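Local coordinates for uncharacterized protein (Escherichia coli O157:H7, PDB 4R29) that probably methylates a conserved zinc-finger cysteine of host TAB2 and TAB3 with S-adenosylmethionine, which blocks NF-kappa-B activation, at residues A[60-63]-A[64-68]; A[100-104]-A[105-109]; A[212-215]-A[216-219]. The protein carries 1 engineered substitution. One frame throughout, in Å; residues are numbered along the deposited sequence.

Interaction 1 of 3, residues A[60-63]-A[64-68]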
# COMPACT_ATOMS: atom_id res chain seq x y z
N GLU A 60 3.87 6.50 -23.61
CA GLU A 60 4.34 7.60 -22.77
C GLU A 60 3.88 7.47 -21.32
O GLU A 60 4.71 7.50 -20.40
CB GLU A 60 3.93 8.96 -23.34
CG GLU A 60 4.35 10.13 -22.45
CD GLU A 60 5.85 10.13 -22.18
OE1 GLU A 60 6.57 9.32 -22.80
OE2 GLU A 60 6.30 10.95 -21.35
N GLU A 61 2.57 7.32 -21.13
CA GLU A 61 1.97 7.26 -19.80
C GLU A 61 2.31 6.00 -18.99
O GLU A 61 2.45 6.06 -17.77
CB GLU A 61 0.44 7.44 -19.88
CG GLU A 61 -0.03 8.84 -20.28
CD GLU A 61 0.17 9.15 -21.76
OE1 GLU A 61 0.23 8.21 -22.58
OE2 GLU A 61 0.28 10.35 -22.09
N PHE A 62 2.43 4.86 -19.65
CA PHE A 62 2.88 3.67 -18.93
C PHE A 62 4.38 3.38 -19.12
O PHE A 62 5.17 3.55 -18.19
CB PHE A 62 2.06 2.44 -19.28
CG PHE A 62 2.40 1.24 -18.43
CD1 PHE A 62 1.79 1.06 -17.20
CD2 PHE A 62 3.36 0.32 -18.84
CE1 PHE A 62 2.10 -0.04 -16.41
CE2 PHE A 62 3.67 -0.78 -18.05
CZ PHE A 62 3.04 -0.95 -16.84
N VAL A 63 4.75 2.93 -20.32
CA VAL A 63 6.12 2.49 -20.59
C VAL A 63 7.17 3.53 -20.22
O VAL A 63 8.07 3.26 -19.42
CB VAL A 63 6.31 2.08 -22.07
CG1 VAL A 63 7.77 1.76 -22.34
CG2 VAL A 63 5.42 0.89 -22.42
N ASN A 64 7.07 4.74 -20.78
CA ASN A 64 8.07 5.76 -20.51
C ASN A 64 8.00 6.34 -19.10
O ASN A 64 9.02 6.72 -18.52
CB ASN A 64 8.02 6.89 -21.55
CG ASN A 64 8.33 6.40 -22.96
OD1 ASN A 64 7.89 7.00 -23.94
ND2 ASN A 64 9.08 5.30 -23.06
N GLU A 65 6.79 6.42 -18.55
CA GLU A 65 6.64 6.88 -17.19
C GLU A 65 7.26 5.85 -16.26
O GLU A 65 8.02 6.19 -15.36
CB GLU A 65 5.17 7.11 -16.84
CG GLU A 65 4.93 7.63 -15.42
CD GLU A 65 5.56 8.98 -15.14
OE1 GLU A 65 6.26 9.51 -16.04
OE2 GLU A 65 5.35 9.52 -14.03
N LYS A 66 6.96 4.57 -16.50
CA LYS A 66 7.50 3.53 -15.64
C LYS A 66 9.03 3.54 -15.63
O LYS A 66 9.65 3.42 -14.57
CB LYS A 66 7.00 2.14 -16.04
CG LYS A 66 7.54 1.04 -15.12
CD LYS A 66 7.15 -0.34 -15.60
CE LYS A 66 8.27 -1.35 -15.33
NZ LYS A 66 8.03 -2.67 -16.00
N ALA A 67 9.64 3.68 -16.80
CA ALA A 67 11.09 3.67 -16.89
C ALA A 67 11.68 4.85 -16.14
O ALA A 67 12.68 4.69 -15.44
CB ALA A 67 11.56 3.67 -18.34
N ARG A 68 11.06 6.03 -16.27
CA ARG A 68 11.52 7.21 -15.53
C ARG A 68 11.39 7.03 -14.01
O ARG A 68 12.31 7.33 -13.24
CB ARG A 68 10.76 8.48 -15.95
CG ARG A 68 11.24 9.11 -17.26
CD ARG A 68 10.55 10.45 -17.54
NE ARG A 68 9.09 10.32 -17.57
CZ ARG A 68 8.37 10.18 -18.68
NH1 ARG A 68 8.97 10.15 -19.87
NH2 ARG A 68 7.05 10.06 -18.61
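E60 and R68 meet through their charged ends near the start of helix 59-76. E60 sends CG anti to its own backbone N (chi1 177°). Its chain then bends at chi2, which carries the carboxylate along the helix toward R68. OE2 of E60 forms a salt bridge with NH2 of R68 at 3.0 Å, and NH1 of R68 adds a weak bond to the same oxygen at 3.2 Å. The donor NH2 sits well above the carboxylate plane, so the pairing is not a flat one. E65 grips the guanidinium in a straighter way. Its OE1 lies in the guanidinium plane, 2.7 Å from NH2 of R68, and takes a weak bond from NE as well. This is a surface salt-bridge network in which one arginine joins two glutamates. The two carboxylates are 5.5 Å apart, E60 OE2 to E65 OE1, and R68 between them probably offsets their like charges. N64 O lies over the centre of one guanidinium face, 3.5 Å above its plane.

The backbone beneath begins with a wider pi-type turn. E65 N reaches E60 O only weakly, at 3.0 Å. Regular helix bonds follow, with K66 N to F62 O at 2.7 Å. On another side of the helix, CD of K66 approaches the F62 ring obliquely, with CE2 to CD at 4.3 Å. F62 also meets H123 edge-to-face, while K66 NZ pairs with E127.

Interaction 2 of 3, residues A[100-104]-A[105-109]. With SAM (S-adenosylmethionine), chain E.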
# COMPACT_ATOMS: atom_id res chain seq x y z
N LEU A 100 9.01 5.12 -0.57
CA LEU A 100 10.35 5.70 -0.56
C LEU A 100 11.09 5.36 0.73
O LEU A 100 12.26 5.01 0.70
CB LEU A 100 10.28 7.22 -0.75
CG LEU A 100 11.67 7.87 -0.90
CD1 LEU A 100 12.45 7.23 -2.06
CD2 LEU A 100 11.59 9.39 -1.10
N THR A 101 10.40 5.47 1.87
CA THR A 101 10.99 5.14 3.16
C THR A 101 11.34 3.65 3.24
O THR A 101 12.17 3.24 4.05
CB THR A 101 10.02 5.50 4.33
OG1 THR A 101 8.72 4.95 4.04
CG2 THR A 101 9.88 7.01 4.51
N VAL A 102 10.69 2.83 2.43
CA VAL A 102 11.01 1.42 2.46
C VAL A 102 12.20 1.11 1.52
O VAL A 102 13.14 0.44 1.93
CB VAL A 102 9.79 0.54 2.13
CG1 VAL A 102 10.18 -0.91 2.05
CG2 VAL A 102 8.69 0.77 3.18
N ILE A 103 12.16 1.63 0.29
CA ILE A 103 13.22 1.34 -0.68
C ILE A 103 14.55 1.99 -0.30
O ILE A 103 15.61 1.47 -0.64
CB ILE A 103 12.82 1.65 -2.15
CG1 ILE A 103 12.90 3.15 -2.46
CG2 ILE A 103 11.44 1.06 -2.49
CD1 ILE A 103 12.71 3.45 -3.96
N SER A 104 14.50 3.08 0.44
CA SER A 104 15.73 3.72 0.92
C SER A 104 16.22 3.03 2.19
O SER A 104 17.23 3.43 2.77
CB SER A 104 15.48 5.20 1.20
OG SER A 104 14.59 5.36 2.30
N GLY A 105 15.49 2.02 2.65
CA GLY A 105 15.89 1.26 3.82
C GLY A 105 15.63 1.89 5.19
O GLY A 105 16.11 1.39 6.21
N LYS A 106 14.86 2.97 5.24
CA LYS A 106 14.55 3.62 6.52
C LYS A 106 13.69 2.74 7.42
O LYS A 106 13.78 2.83 8.64
CB LYS A 106 13.81 4.94 6.31
CG LYS A 106 14.67 6.10 5.88
CD LYS A 106 13.87 7.38 6.08
CE LYS A 106 14.50 8.51 5.35
NZ LYS A 106 14.82 8.05 3.96
N ARG A 107 12.84 1.92 6.82
CA ARG A 107 11.95 1.06 7.59
C ARG A 107 11.63 -0.19 6.78
O ARG A 107 11.81 -0.22 5.56
CB ARG A 107 10.66 1.80 8.00
CG ARG A 107 9.82 2.31 6.84
CD ARG A 107 8.49 2.94 7.29
NE ARG A 107 7.68 3.31 6.14
CZ ARG A 107 6.35 3.46 6.15
NH1 ARG A 107 5.65 3.27 7.27
NH2 ARG A 107 5.73 3.80 5.03
N PRO A 108 11.14 -1.24 7.46
CA PRO A 108 10.89 -2.52 6.77
C PRO A 108 9.56 -2.63 5.99
O PRO A 108 9.47 -3.47 5.11
CB PRO A 108 10.95 -3.54 7.92
CG PRO A 108 10.52 -2.77 9.12
CD PRO A 108 11.10 -1.38 8.92
N MET A 109 8.54 -1.84 6.33
CA MET A 109 7.32 -1.85 5.51
C MET A 109 6.47 -0.58 5.54
O MET A 109 6.60 0.26 6.43
CB MET A 109 6.47 -3.13 5.68
CG MET A 109 5.38 -3.13 6.69
SD MET A 109 3.82 -2.23 6.41
CE MET A 109 3.35 -2.27 8.14
N SAM E . 1.04 5.23 3.97
CA SAM E . 1.25 4.99 5.40
C SAM E . 2.57 4.27 5.66
O SAM E . 3.09 4.34 6.78
OXT SAM E . 3.12 3.60 4.77
CB SAM E . 0.14 4.15 6.03
CG SAM E . -1.18 4.89 6.19
SD SAM E . -2.32 4.10 7.38
CE SAM E . -3.64 5.33 7.24
C5' SAM E . -1.59 4.69 8.93
C4' SAM E . -2.34 4.12 10.13
O4' SAM E . -1.51 4.14 11.28
C3' SAM E . -3.59 4.91 10.46
O3' SAM E . -4.74 4.37 9.83
C2' SAM E . -3.68 4.82 11.97
O2' SAM E . -4.50 3.72 12.25
C1' SAM E . -2.27 4.48 12.43
N9 SAM E . -1.55 5.61 13.04
C8 SAM E . -0.95 5.61 14.27
N7 SAM E . -0.36 6.80 14.49
C5 SAM E . -0.57 7.57 13.40
C6 SAM E . -0.18 8.87 13.09
N6 SAM E . 0.53 9.58 13.96
N1 SAM E . -0.55 9.41 11.88
C2 SAM E . -1.28 8.66 10.98
N3 SAM E . -1.66 7.37 11.28
C4 SAM E . -1.31 6.83 12.48
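T101 and R107 carry this contact through side-chain hydrogen bonds. NE of R107 donates to OG1 of T101 at 2.9 Å, and NH2 adds a weak bond to the same oxygen. OG1 lies somewhat out of the guanidinium plane. The first torsion of R107 is 60°, and from CG to NE the chain is extended, which carries the guanidinium past T101 to the ligand. M109 O lies above the guanidinium plane of R107, offset toward its rim. OG1 of T101 also bonds to G97 O, so the threonine is held from the helix side while it positions the arginine. At the helix end, NZ of K106 makes a weak bond to OG of S104. That OG itself donates to L100 O at 2.8 Å. S104 N reaches the same carbonyl from the opposite face of its plane.

Backbone bonds close the turn. G105 N donates to V102 O at 2.9 Å, and R107 N donates to T101 O at 3.1 Å. G105 leaves the helical conformation with positive phi (79°), and this turn ends the helix.

Apolar contact comes from V102. Its CG2 rests against the M109 backbone, 3.5 Å from C.

The ligand bonds form the last group. Two N-H groups of R107 meet the two carboxylate oxygens of SAM, one each: NH1 donates to O at 2.8 Å and NH2 to OXT at 2.6 Å. NH1 also reaches F202 O and NH2 reaches S98 O, which fixes the rotation of the group. The arrangement is a Schellman motif ending helix 95-103, which delivers R107 to the carboxylate pocket of the S-adenosylmethionine site.

Interaction 3 of 3, residues A[212-215]-A[216-219]. With SAM (S-adenosylmethionine), chain E.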
# COMPACT_ATOMS: atom_id res chain seq x y z
N TYR A 212 -1.61 10.70 17.96
CA TYR A 212 -2.73 10.21 17.14
C TYR A 212 -3.81 9.54 18.00
O TYR A 212 -4.99 9.71 17.75
CB TYR A 212 -2.24 9.27 16.04
CG TYR A 212 -3.33 8.77 15.11
CD1 TYR A 212 -3.69 9.48 13.97
CD2 TYR A 212 -4.00 7.59 15.37
CE1 TYR A 212 -4.68 9.01 13.11
CE2 TYR A 212 -4.98 7.11 14.52
CZ TYR A 212 -5.31 7.82 13.40
OH TYR A 212 -6.30 7.33 12.58
N MET A 213 -3.40 8.80 19.03
CA MET A 213 -4.34 8.18 19.94
C MET A 213 -5.13 9.25 20.68
O MET A 213 -6.32 9.08 20.92
CB MET A 213 -3.63 7.26 20.94
CG MET A 213 -2.91 6.07 20.29
SD MET A 213 -3.88 5.31 18.97
CE MET A 213 -5.16 4.45 19.91
N LYS A 214 -4.49 10.37 21.03
CA LYS A 214 -5.21 11.48 21.66
C LYS A 214 -6.24 12.12 20.72
O LYS A 214 -7.35 12.46 21.15
CB LYS A 214 -4.26 12.53 22.24
CG LYS A 214 -4.98 13.84 22.59
CD LYS A 214 -4.77 14.27 24.06
CE LYS A 214 -5.62 13.46 25.08
NZ LYS A 214 -7.08 13.84 25.15
N TYR A 215 -5.88 12.28 19.45
CA TYR A 215 -6.83 12.72 18.43
C TYR A 215 -8.04 11.76 18.29
O TYR A 215 -9.19 12.20 18.24
CB TYR A 215 -6.11 12.90 17.10
CG TYR A 215 -7.04 12.93 15.89
CD1 TYR A 215 -7.64 14.11 15.45
CD2 TYR A 215 -7.30 11.76 15.19
CE1 TYR A 215 -8.49 14.11 14.34
CE2 TYR A 215 -8.14 11.75 14.10
CZ TYR A 215 -8.73 12.91 13.68
OH TYR A 215 -9.56 12.83 12.57
N ILE A 216 -7.77 10.45 18.23
CA ILE A 216 -8.85 9.45 18.19
C ILE A 216 -9.70 9.53 19.47
O ILE A 216 -10.94 9.52 19.42
CB ILE A 216 -8.29 8.01 18.04
CG1 ILE A 216 -7.64 7.81 16.66
CG2 ILE A 216 -9.39 6.96 18.32
CD1 ILE A 216 -8.54 8.23 15.46
N ASN A 217 -9.03 9.60 20.61
CA ASN A 217 -9.72 9.70 21.88
C ASN A 217 -10.69 10.89 21.91
O ASN A 217 -11.83 10.75 22.31
CB ASN A 217 -8.74 9.77 23.05
CG ASN A 217 -9.44 9.92 24.39
OD1 ASN A 217 -10.13 9.01 24.85
ND2 ASN A 217 -9.29 11.09 25.01
N ASN A 218 -10.22 12.04 21.47
CA ASN A 218 -11.07 13.22 21.40
C ASN A 218 -12.32 13.01 20.56
O ASN A 218 -13.42 13.36 20.98
CB ASN A 218 -10.28 14.42 20.91
CG ASN A 218 -9.38 14.97 21.98
OD1 ASN A 218 -9.55 14.64 23.16
ND2 ASN A 218 -8.39 15.78 21.59
N LYS A 219 -12.16 12.43 19.38
CA LYS A 219 -13.29 12.02 18.56
C LYS A 219 -14.43 11.27 19.29
O LYS A 219 -15.56 11.25 18.80
CB LYS A 219 -12.80 11.16 17.40
CG LYS A 219 -13.11 11.74 16.05
CD LYS A 219 -12.04 12.68 15.61
CE LYS A 219 -12.45 13.30 14.28
NZ LYS A 219 -13.39 12.36 13.54
N SAM E . 1.04 5.23 3.97
CA SAM E . 1.25 4.99 5.40
C SAM E . 2.57 4.27 5.66
O SAM E . 3.09 4.34 6.78
OXT SAM E . 3.12 3.60 4.77
CB SAM E . 0.14 4.15 6.03
CG SAM E . -1.18 4.89 6.19
SD SAM E . -2.32 4.10 7.38
CE SAM E . -3.64 5.33 7.24
C5' SAM E . -1.59 4.69 8.93
C4' SAM E . -2.34 4.12 10.13
O4' SAM E . -1.51 4.14 11.28
C3' SAM E . -3.59 4.91 10.46
O3' SAM E . -4.74 4.37 9.83
C2' SAM E . -3.68 4.82 11.97
O2' SAM E . -4.50 3.72 12.25
C1' SAM E . -2.27 4.48 12.43
N9 SAM E . -1.55 5.61 13.04
C8 SAM E . -0.95 5.61 14.27
N7 SAM E . -0.36 6.80 14.49
C5 SAM E . -0.57 7.57 13.40
C6 SAM E . -0.18 8.87 13.09
N6 SAM E . 0.53 9.58 13.96
N1 SAM E . -0.55 9.41 11.88
C2 SAM E . -1.28 8.66 10.98
N3 SAM E . -1.66 7.37 11.28
C4 SAM E . -1.31 6.83 12.48
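The first torsions of Y212 and I216 bring their side chains together. CG of Y212 lies anti to the backbone N (chi1 -177°), whereas CG1 of I216 lies beside its backbone N (chi1 -68°). The isoleucine chain therefore reaches back one helical turn, and CG1 comes to 3.5 Å from CE2 of Y212. It approaches the ring obliquely. The adenine of SAM lies over one face of that ring, with C5 3.5 Å from CG of Y212. The ring is thus packed by the ligand and by I216. A hydrogen bond between the Y212 hydroxyl and OE2 of E191 holds the far end of the ring in place; E191 OE2 also bonds SAM. CD1 of I216 also touches the Y215 ring, 3.8 Å from CD2.

Y215 and K219 lie side by side and point the same way. CD of K219 sits over the face of the Y215 ring, 4.2 Å from the centroid, in a CH-pi contact. CE of K219 lies beside the phenolic oxygen, 3.4 Å from OH of Y215. At the surface, the bent chain of K214 brings NZ to OD1 of N218 in a weak hydrogen bond of 3.3 Å.

Regular helix bonds run below these side chains; I216 N to Y212 O, at 2.9 Å, is one. The contact lies within helix 206-219, near the C terminus, with Y212 belonging to the ligand pocket. The neighbouring helix 186-201 packs against both segments: Y212 and M213 touch A195, M213 also touches R196, and K219 touches V188.

All three are local contacts, and they follow one another in series along the chain; none nests in or crosses another. Interaction 1 comes first and spans adjacent turns of helix 59-76, away from the annotated sites. Interaction 2 follows on the next helix, 95-103, and closes the turn that leads into strand 109-114 of the three-stranded sheet. Interaction 3 comes last, near the C terminus on helix 206-219. Interactions 1 and 3 lie on opposite sides of the chain's centre, about 41 Å apart between centres. Interactions 2 and 3 do not touch each other, but both contact SAM: one at its carboxylate, the other at its adenine. SAM thus lies between these two parts of the chain.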